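Local coordinates for protein lysine cyclodeaminase (Streptomyces pristinaespiralis, PDB 5YU3) that catalyses the cyclodeamination of L-lysine with bound NAD, probably yielding L-pipecolic acid and ammonia, and also recognises L-ornithine and L-2,4-diaminobutyric acid, at residues A[163-169]-A[188-194]; A[97-101]-A[312-316]; A[128-133]-A[279-283]; A[238-243]-A[263-269]. All blocks are in the same frame, centred on the assembly; numbering follows the deposited sequence.

Contact 1. Residues A[163-169]-A[188-194]; sequences LQRALVW and VSVEIAE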
loop_
_atom_site.group_PDB
_atom_site.type_symbol
_atom_site.label_atom_id
_atom_site.label_comp_id
_atom_site.label_asym_id
_atom_site.label_seq_id
_atom_site.Cartn_x
_atom_site.Cartn_y
_atom_site.Cartn_z
ATOM N N LEU A 163 -37.386 -8.792 -2.911
ATOM C CA LEU A 163 -37.004 -9.981 -3.656
ATOM C C LEU A 163 -37.716 -11.208 -3.112
ATOM O O LEU A 163 -37.748 -11.438 -1.898
ATOM C CB LEU A 163 -35.492 -10.195 -3.592
ATOM C CG LEU A 163 -34.610 -9.114 -4.216
ATOM C CD1 LEU A 163 -33.157 -9.551 -4.162
ATOM C CD2 LEU A 163 -35.019 -8.824 -5.659
ATOM N N GLN A 164 -38.281 -12.002 -4.018
ATOM C CA GLN A 164 -38.914 -13.255 -3.649
ATOM C C GLN A 164 -38.145 -14.480 -4.111
ATOM O O GLN A 164 -38.322 -15.556 -3.530
ATOM C CB GLN A 164 -40.341 -13.317 -4.208
ATOM C CG GLN A 164 -41.274 -12.306 -3.560
ATOM C CD GLN A 164 -41.844 -12.816 -2.247
ATOM O OE1 GLN A 164 -42.279 -12.032 -1.398
ATOM N NE2 GLN A 164 -41.843 -14.139 -2.072
ATOM N N ARG A 165 -37.291 -14.352 -5.120
ATOM C CA ARG A 165 -36.537 -15.507 -5.576
ATOM C C ARG A 165 -35.250 -15.047 -6.232
ATOM O O ARG A 165 -35.129 -13.907 -6.689
ATOM C CB ARG A 165 -37.353 -16.377 -6.542
ATOM C CG ARG A 165 -37.604 -15.731 -7.874
ATOM C CD ARG A 165 -38.323 -16.692 -8.810
ATOM N NE ARG A 165 -38.572 -16.082 -10.113
ATOM C CZ ARG A 165 -38.818 -16.773 -11.222
ATOM N NH1 ARG A 165 -38.840 -18.101 -11.185
ATOM N NH2 ARG A 165 -39.026 -16.137 -12.365
ATOM N N ALA A 166 -34.282 -15.956 -6.249
ATOM C CA ALA A 166 -32.994 -15.742 -6.896
ATOM C C ALA A 166 -32.744 -16.899 -7.850
ATOM O O ALA A 166 -32.769 -18.066 -7.435
ATOM C CB ALA A 166 -31.866 -15.633 -5.859
ATOM N N LEU A 167 -32.525 -16.575 -9.126
ATOM C CA LEU A 167 -32.125 -17.534 -10.152
ATOM C C LEU A 167 -30.616 -17.424 -10.328
ATOM O O LEU A 167 -30.114 -16.334 -10.618
ATOM C CB LEU A 167 -32.833 -17.230 -11.471
ATOM C CG LEU A 167 -34.365 -17.165 -11.484
ATOM C CD1 LEU A 167 -34.856 -16.798 -12.881
ATOM C CD2 LEU A 167 -34.964 -18.495 -11.041
ATOM N N VAL A 168 -29.890 -18.530 -10.135
ATOM C CA VAL A 168 -28.443 -18.441 -9.952
ATOM C C VAL A 168 -27.699 -19.433 -10.838
ATOM O O VAL A 168 -28.173 -20.539 -11.122
ATOM C CB VAL A 168 -28.050 -18.635 -8.460
ATOM C CG1 VAL A 168 -28.900 -17.753 -7.576
ATOM C CG2 VAL A 168 -28.178 -20.089 -8.032
ATOM N N TRP A 169 -26.510 -19.020 -11.283
ATOM C CA TRP A 169 -25.655 -19.865 -12.097
ATOM C C TRP A 169 -24.201 -19.678 -11.693
ATOM O O TRP A 169 -23.785 -18.580 -11.315
ATOM C CB TRP A 169 -25.804 -19.558 -13.596
ATOM C CG TRP A 169 -25.072 -20.522 -14.456
ATOM C CD1 TRP A 169 -23.944 -20.286 -15.193
ATOM C CD2 TRP A 169 -25.415 -21.894 -14.679
ATOM N NE1 TRP A 169 -23.566 -21.424 -15.860
ATOM C CE2 TRP A 169 -24.451 -22.427 -15.558
ATOM C CE3 TRP A 169 -26.443 -22.721 -14.217
ATOM C CZ2 TRP A 169 -24.490 -23.752 -15.994
ATOM C CZ3 TRP A 169 -26.475 -24.037 -14.642
ATOM C CH2 TRP A 169 -25.505 -24.538 -15.521
ATOM N N VAL A 188 -34.695 -15.662 0.787
ATOM C CA VAL A 188 -34.961 -15.581 -0.648
ATOM C C VAL A 188 -34.762 -16.970 -1.243
ATOM O O VAL A 188 -33.672 -17.546 -1.145
ATOM C CB VAL A 188 -34.045 -14.548 -1.328
ATOM C CG1 VAL A 188 -34.295 -14.522 -2.839
ATOM C CG2 VAL A 188 -34.251 -13.167 -0.732
ATOM N N SER A 189 -35.811 -17.524 -1.853
ATOM C CA SER A 189 -35.688 -18.869 -2.399
ATOM C C SER A 189 -34.725 -18.865 -3.580
ATOM O O SER A 189 -34.712 -17.932 -4.390
ATOM C CB SER A 189 -37.051 -19.409 -2.830
ATOM O OG SER A 189 -37.596 -18.588 -3.836
ATOM N N VAL A 190 -33.918 -19.915 -3.676
ATOM C CA VAL A 190 -32.852 -20.009 -4.667
ATOM C C VAL A 190 -33.180 -21.134 -5.633
ATOM O O VAL A 190 -33.542 -22.238 -5.211
ATOM C CB VAL A 190 -31.490 -20.241 -3.994
ATOM C CG1 VAL A 190 -30.448 -20.697 -5.016
ATOM C CG2 VAL A 190 -31.052 -18.979 -3.268
ATOM N N GLU A 191 -33.031 -20.859 -6.922
ATOM C CA GLU A 191 -33.241 -21.838 -7.979
ATOM C C GLU A 191 -32.082 -21.734 -8.955
ATOM O O GLU A 191 -31.743 -20.630 -9.394
ATOM C CB GLU A 191 -34.577 -21.583 -8.690
ATOM C CG GLU A 191 -34.806 -22.414 -9.926
ATOM C CD GLU A 191 -36.169 -22.154 -10.550
ATOM O OE1 GLU A 191 -36.501 -22.841 -11.536
ATOM O OE2 GLU A 191 -36.902 -21.262 -10.061
ATOM N N ILE A 192 -31.446 -22.864 -9.257
ATOM C CA ILE A 192 -30.388 -22.867 -10.258
ATOM C C ILE A 192 -31.014 -22.710 -11.637
ATOM O O ILE A 192 -32.040 -23.335 -11.950
ATOM C CB ILE A 192 -29.554 -24.157 -10.157
ATOM C CG1 ILE A 192 -28.841 -24.207 -8.802
ATOM C CG2 ILE A 192 -28.554 -24.246 -11.310
ATOM C CD1 ILE A 192 -28.175 -25.538 -8.499
ATOM N N ALA A 193 -30.419 -21.847 -12.460
ATOM C CA ALA A 193 -30.968 -21.549 -13.777
ATOM C C ALA A 193 -29.835 -21.131 -14.700
ATOM O O ALA A 193 -28.896 -20.447 -14.273
ATOM C CB ALA A 193 -32.040 -20.452 -13.698
ATOM N N GLU A 194 -29.919 -21.554 -15.959
ATOM C CA GLU A 194 -28.861 -21.245 -16.896
ATOM C C GLU A 194 -28.883 -19.756 -17.246
ATOM O O GLU A 194 -29.911 -19.089 -17.110
ATOM C CB GLU A 194 -28.988 -22.115 -18.146
ATOM C CG GLU A 194 -28.126 -23.369 -18.023
ATOM C CD GLU A 194 -28.422 -24.413 -19.067
ATOM O OE1 GLU A 194 -28.522 -24.057 -20.258
ATOM O OE2 GLU A 194 -28.562 -25.595 -18.685
HETATM O O HOH W 1 -38.763 -16.498 -1.140
#
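R165 to V168 pair one by one with S189 to I192 as two parallel beta strands at the border of the seven-stranded parallel sheet, 189-192 being the outermost strand within this chain. Four backbone bonds hold them: A166 N to S189 O (2.7 Å), E191 N to A166 O, V168 N to E191 O, and A193 N to V168 O. At the start of the pairing, S189 OG donates to a lone pair of Q164 O at 3.1 Å, and a water joins that same oxygen to S189 N. On one face, L167 CD2 lies alongside the carboxylate of E191, 3.5 Å from OE2. The R165 NH1 to E191 OE2 salt bridge is long at 3.9 Å; the stronger partners are E201 for R165 and R197 for E191. Across the other face, V168 CG2 meets V190 CG1 at 3.8 Å, with F179 against both residues. W169 turns its CG anti to the backbone N (chi1 -173°), which lays the indole beside E194; CG of E194 stands over one ring face, 4.0 Å from the centroid of the six-membered ring. W169 CE3 also meets I192 CG2 at 3.9 Å. A serine in place of W169 would probably leave E194 CG without the ring face it lies over and open a gap beside I192 CG2. With helical segments linking the two strands and NAD close to W169, this is the beta-alpha-beta crossover of a Rossmann-type dinucleotide-binding domain.

Contact 2. Residues A[97-101]-A[312-316]; sequences TVARY and MEVFL
OE1 of E313 takes two hydrogen bonds from the R100 guanidinium, from NH1 at 2.6 Å and from NH2 at 2.9 Å. The grip is end-on, with both nitrogens converging on one oxygen and meeting it nearly along its C-O axis. The oxygen lies almost in the guanidinium plane, and the carboxylate is turned only 12° from that plane, so the two flat groups are nearly coplanar. Because one atom is shared, neither bond is straight: the angles at hydrogen are 149° for NH1 and 135° for NH2. R100 leaves strand 94-102 with CG anti to the backbone N and then bends at chi3, while E313 bends at chi2 to bring its carboxylate round from the side of helix 305-321. Over one face of the guanidinium sits L316 CD1, 3.9 Å from R100 NH1, a methyl lid on the charged group. M312 runs out extended from helix 305-321. Its SD packs on V98 CG1 at 3.5 Å, and M312 CE goes on to R100 CB at 4.0 Å, covering the aliphatic root of the arginine. The helix thus crosses one face of the mixed sheet steeply, and M112 and L117 add to the apolar packing round M312. On the strand, A99 and Y101 face otherwise, Y101 OH bonding T78 of the second subunit. The charge of buried R100 on a sheet strand is thereby matched by that of E313, which remains partly exposed on the helix, and the two-pronged grip is likely to hold the R100 guanidinium in place.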
loop_
_atom_site.group_PDB
_atom_site.type_symbol
_atom_site.label_atom_id
_atom_site.label_comp_id
_atom_site.label_asym_id
_atom_site.label_seq_id
_atom_site.Cartn_x
_atom_site.Cartn_y
_atom_site.Cartn_z
ATOM N N THR A 97 -6.732 -6.870 4.090
ATOM C CA THR A 97 -6.714 -6.203 5.387
ATOM C C THR A 97 -6.833 -4.700 5.157
ATOM O O THR A 97 -6.512 -4.196 4.080
ATOM C CB THR A 97 -5.427 -6.539 6.164
ATOM O OG1 THR A 97 -4.329 -6.587 5.253
ATOM C CG2 THR A 97 -5.539 -7.905 6.848
ATOM N N VAL A 98 -7.307 -3.975 6.171
ATOM C CA VAL A 98 -7.520 -2.536 6.059
ATOM C C VAL A 98 -6.811 -1.860 7.223
ATOM O O VAL A 98 -7.036 -2.226 8.383
ATOM C CB VAL A 98 -9.013 -2.151 6.056
ATOM C CG1 VAL A 98 -9.190 -0.727 5.520
ATOM C CG2 VAL A 98 -9.838 -3.140 5.221
ATOM N N ALA A 99 -5.963 -0.878 6.916
ATOM C CA ALA A 99 -5.227 -0.143 7.938
ATOM C C ALA A 99 -5.625 1.327 7.934
ATOM O O ALA A 99 -6.043 1.878 6.909
ATOM C CB ALA A 99 -3.704 -0.269 7.725
ATOM N N ARG A 100 -5.483 1.967 9.094
ATOM C CA ARG A 100 -5.706 3.396 9.225
ATOM C C ARG A 100 -4.449 4.036 9.803
ATOM O O ARG A 100 -3.828 3.476 10.712
ATOM C CB ARG A 100 -6.912 3.689 10.123
ATOM C CG ARG A 100 -7.226 5.168 10.229
ATOM C CD ARG A 100 -8.571 5.405 10.875
ATOM N NE ARG A 100 -9.660 5.052 9.970
ATOM C CZ ARG A 100 -10.927 5.401 10.163
ATOM N NH1 ARG A 100 -11.254 6.113 11.226
ATOM N NH2 ARG A 100 -11.864 5.037 9.283
ATOM N N TYR A 101 -4.068 5.186 9.244
ATOM C CA TYR A 101 -2.870 5.932 9.621
ATOM C C TYR A 101 -3.258 7.353 10.004
ATOM O O TYR A 101 -4.088 7.974 9.340
ATOM C CB TYR A 101 -1.848 5.970 8.457
ATOM C CG TYR A 101 -1.409 4.599 8.012
ATOM C CD1 TYR A 101 -2.169 3.866 7.105
ATOM C CD2 TYR A 101 -0.247 4.019 8.524
ATOM C CE1 TYR A 101 -1.787 2.611 6.716
ATOM C CE2 TYR A 101 0.148 2.753 8.133
ATOM C CZ TYR A 101 -0.630 2.053 7.228
ATOM O OH TYR A 101 -0.264 0.794 6.829
ATOM N N MET A 312 -14.930 0.621 7.315
ATOM C CA MET A 312 -14.057 0.517 8.485
ATOM C C MET A 312 -14.550 1.415 9.608
ATOM O O MET A 312 -14.570 1.006 10.779
ATOM C CB MET A 312 -12.611 0.866 8.112
ATOM C CG MET A 312 -11.641 0.798 9.303
ATOM S SD MET A 312 -9.940 0.528 8.750
ATOM C CE MET A 312 -9.059 0.292 10.306
ATOM N N GLU A 313 -14.991 2.629 9.272
ATOM C CA GLU A 313 -15.513 3.523 10.303
ATOM C C GLU A 313 -16.692 2.886 11.029
ATOM O O GLU A 313 -16.832 3.031 12.248
ATOM C CB GLU A 313 -15.925 4.856 9.686
ATOM C CG GLU A 313 -16.247 5.946 10.694
ATOM C CD GLU A 313 -15.021 6.432 11.455
ATOM O OE1 GLU A 313 -13.886 6.227 10.965
ATOM O OE2 GLU A 313 -15.198 7.029 12.542
ATOM N N VAL A 314 -17.552 2.176 10.296
ATOM C CA VAL A 314 -18.688 1.518 10.936
ATOM C C VAL A 314 -18.207 0.454 11.917
ATOM O O VAL A 314 -18.725 0.339 13.037
ATOM C CB VAL A 314 -19.632 0.922 9.876
ATOM C CG1 VAL A 314 -20.681 0.042 10.554
ATOM C CG2 VAL A 314 -20.288 2.043 9.079
ATOM N N PHE A 315 -17.208 -0.337 11.515
ATOM C CA PHE A 315 -16.645 -1.342 12.409
ATOM C C PHE A 315 -15.957 -0.704 13.613
ATOM O O PHE A 315 -16.096 -1.188 14.741
ATOM C CB PHE A 315 -15.655 -2.229 11.654
ATOM C CG PHE A 315 -16.300 -3.384 10.950
ATOM C CD1 PHE A 315 -16.567 -4.561 11.630
ATOM C CD2 PHE A 315 -16.669 -3.283 9.620
ATOM C CE1 PHE A 315 -17.168 -5.633 10.981
ATOM C CE2 PHE A 315 -17.276 -4.350 8.966
ATOM C CZ PHE A 315 -17.527 -5.526 9.653
ATOM N N LEU A 316 -15.178 0.358 13.396
ATOM C CA LEU A 316 -14.457 0.960 14.518
ATOM C C LEU A 316 -15.411 1.611 15.510
ATOM O O LEU A 316 -15.140 1.608 16.718
ATOM C CB LEU A 316 -13.447 1.990 14.012
ATOM C CG LEU A 316 -12.297 1.431 13.182
ATOM C CD1 LEU A 316 -11.290 2.532 12.877
ATOM C CD2 LEU A 316 -11.631 0.245 13.879
#

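Contact 3. Residues A[128-133]-A[279-283]; sequences VASRLL and LAHLC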
loop_
_atom_site.group_PDB
_atom_site.type_symbol
_atom_site.label_atom_id
_atom_site.label_comp_id
_atom_site.label_asym_id
_atom_site.label_seq_id
_atom_site.Cartn_x
_atom_site.Cartn_y
_atom_site.Cartn_z
ATOM N N VAL A 128 -26.995 0.400 -3.054
ATOM C CA VAL A 128 -27.164 1.829 -3.320
ATOM C C VAL A 128 -27.532 2.060 -4.781
ATOM O O VAL A 128 -28.454 2.829 -5.097
ATOM C CB VAL A 128 -25.887 2.604 -2.943
ATOM C CG1 VAL A 128 -25.992 4.069 -3.377
ATOM C CG2 VAL A 128 -25.650 2.515 -1.447
ATOM N N ALA A 129 -26.802 1.420 -5.694
ATOM C CA ALA A 129 -27.066 1.619 -7.120
ATOM C C ALA A 129 -28.419 1.058 -7.521
ATOM O O ALA A 129 -29.115 1.644 -8.360
ATOM C CB ALA A 129 -25.980 0.960 -7.969
ATOM N N SER A 130 -28.792 -0.096 -6.958
ATOM C CA SER A 130 -30.029 -0.750 -7.373
ATOM C C SER A 130 -31.253 -0.039 -6.817
ATOM O O SER A 130 -32.318 -0.055 -7.445
ATOM C CB SER A 130 -30.020 -2.215 -6.947
ATOM O OG SER A 130 -28.952 -2.928 -7.540
ATOM N N ARG A 131 -31.133 0.588 -5.646
ATOM C CA ARG A 131 -32.224 1.424 -5.171
ATOM C C ARG A 131 -32.522 2.536 -6.168
ATOM O O ARG A 131 -33.688 2.888 -6.391
ATOM C CB ARG A 131 -31.872 1.997 -3.796
ATOM C CG ARG A 131 -33.059 2.283 -2.915
ATOM C CD ARG A 131 -32.608 2.302 -1.465
ATOM N NE ARG A 131 -31.349 3.031 -1.355
ATOM C CZ ARG A 131 -30.746 3.315 -0.206
ATOM N NH1 ARG A 131 -31.289 2.919 0.948
ATOM N NH2 ARG A 131 -29.599 3.993 -0.216
ATOM N N LEU A 132 -31.480 3.087 -6.795
ATOM C CA LEU A 132 -31.662 4.169 -7.758
ATOM C C LEU A 132 -32.157 3.676 -9.115
ATOM O O LEU A 132 -32.895 4.402 -9.795
ATOM C CB LEU A 132 -30.347 4.932 -7.957
ATOM C CG LEU A 132 -29.943 5.941 -6.871
ATOM C CD1 LEU A 132 -28.431 6.101 -6.838
ATOM C CD2 LEU A 132 -30.617 7.284 -7.098
ATOM N N LEU A 133 -31.754 2.472 -9.542
ATOM C CA LEU A 133 -31.874 2.086 -10.946
ATOM C C LEU A 133 -32.645 0.799 -11.201
ATOM O O LEU A 133 -32.926 0.494 -12.370
ATOM C CB LEU A 133 -30.474 1.951 -11.575
ATOM C CG LEU A 133 -29.699 3.268 -11.691
ATOM C CD1 LEU A 133 -28.252 3.034 -12.113
ATOM C CD2 LEU A 133 -30.394 4.200 -12.675
ATOM N N LEU A 279 -21.818 7.144 -9.989
ATOM C CA LEU A 279 -22.779 6.827 -8.934
ATOM C C LEU A 279 -22.880 7.950 -7.906
ATOM O O LEU A 279 -23.986 8.299 -7.467
ATOM C CB LEU A 279 -22.398 5.505 -8.271
ATOM C CG LEU A 279 -23.272 5.031 -7.097
ATOM C CD1 LEU A 279 -24.715 4.852 -7.534
ATOM C CD2 LEU A 279 -22.705 3.733 -6.546
ATOM N N ALA A 280 -21.742 8.554 -7.530
ATOM C CA ALA A 280 -21.776 9.654 -6.570
ATOM C C ALA A 280 -22.685 10.780 -7.047
ATOM O O ALA A 280 -23.408 11.388 -6.248
ATOM C CB ALA A 280 -20.366 10.193 -6.321
ATOM N N HIS A 281 -22.666 11.076 -8.350
ATOM C CA HIS A 281 -23.522 12.153 -8.839
ATOM C C HIS A 281 -24.992 11.767 -8.766
ATOM O O HIS A 281 -25.839 12.606 -8.423
ATOM C CB HIS A 281 -23.141 12.550 -10.267
ATOM C CG HIS A 281 -23.871 13.764 -10.768
ATOM N ND1 HIS A 281 -24.936 13.699 -11.644
ATOM C CD2 HIS A 281 -23.725 15.075 -10.454
ATOM C CE1 HIS A 281 -25.382 14.920 -11.883
ATOM N NE2 HIS A 281 -24.672 15.770 -11.165
ATOM N N LEU A 282 -25.315 10.508 -9.085
ATOM C CA LEU A 282 -26.687 10.032 -8.925
ATOM C C LEU A 282 -27.150 10.168 -7.478
ATOM O O LEU A 282 -28.306 10.530 -7.215
ATOM C CB LEU A 282 -26.803 8.577 -9.381
ATOM C CG LEU A 282 -26.367 8.181 -10.800
ATOM C CD1 LEU A 282 -26.857 6.786 -11.128
ATOM C CD2 LEU A 282 -26.863 9.179 -11.806
ATOM N N CYS A 283 -26.255 9.902 -6.524
ATOM C CA CYS A 283 -26.634 10.001 -5.114
ATOM C C CYS A 283 -26.883 11.447 -4.701
ATOM O O CYS A 283 -27.785 11.723 -3.901
ATOM C CB CYS A 283 -25.552 9.373 -4.233
ATOM S SG CYS A 283 -25.441 7.590 -4.375
#
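L132 carries this helix-to-helix packing, in which the end of helix 115-133 lies against helix 279-284 beside the parallel sheet of the NAD-binding, Rossmann-type domain. The segment axes approach to 10.7 Å and cross at 57°. From CB, L132 points toward the other helix; CG is anti to the carbonyl carbon (chi1 -78°), and the chain then forks. L132 CD1 meets L282 CB at 3.9 Å, L279 CD1 at 4.0 Å and C283 SG at 4.2 Å. CD2, the other branch, comes instead to the backbone O of L282. The other side-chain contacts are apolar. L279, with CG anti to its amide nitrogen (chi1 178°), directs CD1 back to A129, reaching both CA and CB. L133 and L282 cross at about a right angle and touch through their CD1 methyls at 4.1 Å, and both pack on T254 of strand 252-255. No hydrogen bond joins the two segments, so apolar side-chain packing joins them. L35 of helix 20-39 also packs on L279 and C283. Nearest of all is the pair at the upstream end of the first segment, where V128 CG1 rests 3.7 Å from C283 SG.

Contact 4. Residues A[238-243]-A[263-269]; sequences VGKTEL and REGECQQ
E266 folds at chi2 (-56°), swinging its carboxylate back to the loop, whereas Q268 stays extended beyond CG and twists its amide at chi3 (84°) to offer both ends to the backbone of 238-243. The E266 carboxylate takes two successive amides: E242 N reaches the syn lone pair of OE2 at 2.6 Å, and L243 N comes to OE1 at 3.0 Å from above the carboxylate plane. Q269 NE2 then donates to L243 O at 2.9 Å, nearly straight at 170° and in its own amide plane. At the other end, Q268 OE1 receives G239 N on a lone pair at 2.8 Å. Q268 NE2 gives to K240 O at 3.1 Å, tilted from the amide plane, and to G265 O at 2.9 Å. An alanine in place of Q268 would probably leave G239 N and K240 O without these mates and loosen that end of the loop. Between the two groups T241 CG2 fills in, touching Q268 NE2 and Q269 CG. E242 and E266 are neighbouring acids, and a water bonded to E242 OE1 and E266 OE2 lies between them; T207 and T209 also bond E242, which may ease the like charges. The amides of E266 and C267 bond D300, a residue of the sodium site. K240, paired with D236, reaches NAD through a weak hydrogen bond from NZ, so the arrangement is a cofactor-side loop of the NAD pocket, fastened to a turn next to the metal site.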
loop_
_atom_site.group_PDB
_atom_site.type_symbol
_atom_site.label_atom_id
_atom_site.label_comp_id
_atom_site.label_asym_id
_atom_site.label_seq_id
_atom_site.Cartn_x
_atom_site.Cartn_y
_atom_site.Cartn_z
ATOM N N VAL A 238 -6.862 -6.245 -15.955
ATOM C CA VAL A 238 -7.176 -5.571 -17.205
ATOM C C VAL A 238 -7.490 -6.629 -18.250
ATOM O O VAL A 238 -6.785 -7.640 -18.363
ATOM C CB VAL A 238 -6.012 -4.662 -17.633
ATOM C CG1 VAL A 238 -6.203 -4.190 -19.067
ATOM C CG2 VAL A 238 -5.899 -3.478 -16.685
ATOM N N GLY A 239 -8.580 -6.423 -18.996
ATOM C CA GLY A 239 -9.021 -7.360 -20.010
ATOM C C GLY A 239 -10.088 -8.334 -19.542
ATOM O O GLY A 239 -10.599 -9.110 -20.359
ATOM N N LYS A 240 -10.421 -8.323 -18.257
ATOM C CA LYS A 240 -11.501 -9.137 -17.716
ATOM C C LYS A 240 -12.783 -8.326 -17.779
ATOM O O LYS A 240 -12.845 -7.219 -17.235
ATOM C CB LYS A 240 -11.207 -9.557 -16.273
ATOM C CG LYS A 240 -12.328 -10.373 -15.615
ATOM C CD LYS A 240 -12.966 -9.632 -14.440
ATOM C CE LYS A 240 -13.963 -10.536 -13.689
ATOM N NZ LYS A 240 -13.290 -11.747 -13.104
ATOM N N THR A 241 -13.790 -8.861 -18.470
ATOM C CA THR A 241 -15.120 -8.276 -18.497
ATOM C C THR A 241 -16.141 -9.391 -18.340
ATOM O O THR A 241 -15.833 -10.576 -18.513
ATOM C CB THR A 241 -15.391 -7.521 -19.806
ATOM O OG1 THR A 241 -15.200 -8.421 -20.904
ATOM C CG2 THR A 241 -14.454 -6.316 -19.958
ATOM N N GLU A 242 -17.375 -8.996 -18.026
ATOM C CA GLU A 242 -18.441 -9.961 -17.801
ATOM C C GLU A 242 -19.649 -9.775 -18.701
ATOM O O GLU A 242 -20.395 -10.739 -18.902
ATOM C CB GLU A 242 -18.913 -9.898 -16.338
ATOM C CG GLU A 242 -17.826 -10.326 -15.359
ATOM C CD GLU A 242 -18.280 -10.278 -13.913
ATOM O OE1 GLU A 242 -18.953 -9.300 -13.518
ATOM O OE2 GLU A 242 -17.947 -11.229 -13.174
ATOM N N LEU A 243 -19.874 -8.573 -19.244
ATOM C CA LEU A 243 -21.123 -8.352 -19.954
ATOM C C LEU A 243 -20.894 -8.282 -21.464
ATOM O O LEU A 243 -19.801 -7.936 -21.929
ATOM C CB LEU A 243 -21.817 -7.060 -19.508
ATOM C CG LEU A 243 -22.226 -6.952 -18.038
ATOM C CD1 LEU A 243 -22.969 -5.639 -17.780
ATOM C CD2 LEU A 243 -23.102 -8.139 -17.663
ATOM N N ARG A 263 -10.547 1.507 -16.997
ATOM C CA ARG A 263 -9.358 0.662 -16.992
ATOM C C ARG A 263 -9.659 -0.789 -16.637
ATOM O O ARG A 263 -9.083 -1.697 -17.249
ATOM C CB ARG A 263 -8.317 1.226 -16.011
ATOM C CG ARG A 263 -6.946 0.536 -16.063
ATOM C CD ARG A 263 -5.939 1.210 -15.131
ATOM N NE ARG A 263 -6.193 0.883 -13.726
ATOM C CZ ARG A 263 -5.438 1.293 -12.708
ATOM N NH1 ARG A 263 -4.373 2.058 -12.932
ATOM N NH2 ARG A 263 -5.746 0.934 -11.463
ATOM N N GLU A 264 -10.541 -1.031 -15.649
ATOM C CA GLU A 264 -10.725 -2.366 -15.083
ATOM C C GLU A 264 -12.170 -2.836 -14.992
ATOM O O GLU A 264 -12.397 -3.982 -14.581
ATOM C CB GLU A 264 -10.124 -2.442 -13.669
ATOM C CG GLU A 264 -8.620 -2.316 -13.611
ATOM C CD GLU A 264 -8.148 -1.789 -12.264
ATOM O OE1 GLU A 264 -8.749 -2.158 -11.228
ATOM O OE2 GLU A 264 -7.176 -1.012 -12.238
ATOM N N GLY A 265 -13.149 -1.994 -15.327
ATOM C CA GLY A 265 -14.546 -2.366 -15.270
ATOM C C GLY A 265 -15.100 -2.741 -16.637
ATOM O O GLY A 265 -14.370 -2.902 -17.616
ATOM N N GLU A 266 -16.434 -2.881 -16.693
ATOM C CA GLU A 266 -17.097 -3.088 -17.980
ATOM C C GLU A 266 -16.824 -1.929 -18.925
ATOM O O GLU A 266 -16.863 -2.103 -20.151
ATOM C CB GLU A 266 -18.609 -3.244 -17.800
ATOM C CG GLU A 266 -19.048 -4.508 -17.084
ATOM C CD GLU A 266 -18.531 -5.753 -17.764
ATOM O OE1 GLU A 266 -18.612 -5.821 -19.002
ATOM O OE2 GLU A 266 -18.016 -6.654 -17.070
ATOM N N CYS A 267 -16.555 -0.740 -18.379
ATOM C CA CYS A 267 -16.319 0.429 -19.221
ATOM C C CYS A 267 -15.041 0.311 -20.040
ATOM O O CYS A 267 -14.818 1.138 -20.938
ATOM C CB CYS A 267 -16.306 1.690 -18.350
ATOM S SG CYS A 267 -17.966 2.163 -17.795
ATOM N N GLN A 268 -14.210 -0.706 -19.778
ATOM C CA GLN A 268 -13.142 -1.039 -20.714
ATOM C C GLN A 268 -13.668 -1.197 -22.127
ATOM O O GLN A 268 -12.938 -0.942 -23.090
ATOM C CB GLN A 268 -12.466 -2.350 -20.335
ATOM C CG GLN A 268 -11.627 -2.303 -19.115
ATOM C CD GLN A 268 -11.176 -3.688 -18.768
ATOM O OE1 GLN A 268 -10.181 -4.177 -19.307
ATOM N NE2 GLN A 268 -11.935 -4.357 -17.899
ATOM N N GLN A 269 -14.915 -1.648 -22.270
ATOM C CA GLN A 269 -15.495 -1.914 -23.581
ATOM C C GLN A 269 -16.098 -0.678 -24.226
ATOM O O GLN A 269 -16.483 -0.743 -25.399
ATOM C CB GLN A 269 -16.590 -2.986 -23.481
ATOM C CG GLN A 269 -16.179 -4.261 -22.765
ATOM C CD GLN A 269 -17.158 -5.393 -23.009
ATOM O OE1 GLN A 269 -17.303 -5.869 -24.137
ATOM N NE2 GLN A 269 -17.840 -5.831 -21.952
HETATM O O HOH W 2 -18.062 -6.808 -14.431
#

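Overall arrangement
Contact 2 belongs to the mixed sheet, where strand 94-102 meets helix 305-321; its centre lies about 34 Å from that of contact 1, on the opposite side of the chain's centre. Contacts 1, 3 and 4 gather round the parallel sheet: contact 1 at its outer strand 189-192, contact 3 beside the other outermost strand, 252-255, and contact 4 between the loop after strand 229-232 and the end of helix 258-264. Centres of contacts 3 and 4 are about 20 Å apart. Along the chain, contact 2 closes the longest loop; contact 3 is nested in it, and contacts 1 and 4 follow in series inside contact 3. Strands 3-6 and 326-328, near the two chain ends, both belong to the mixed sheet, while the middle builds the NAD-binding part.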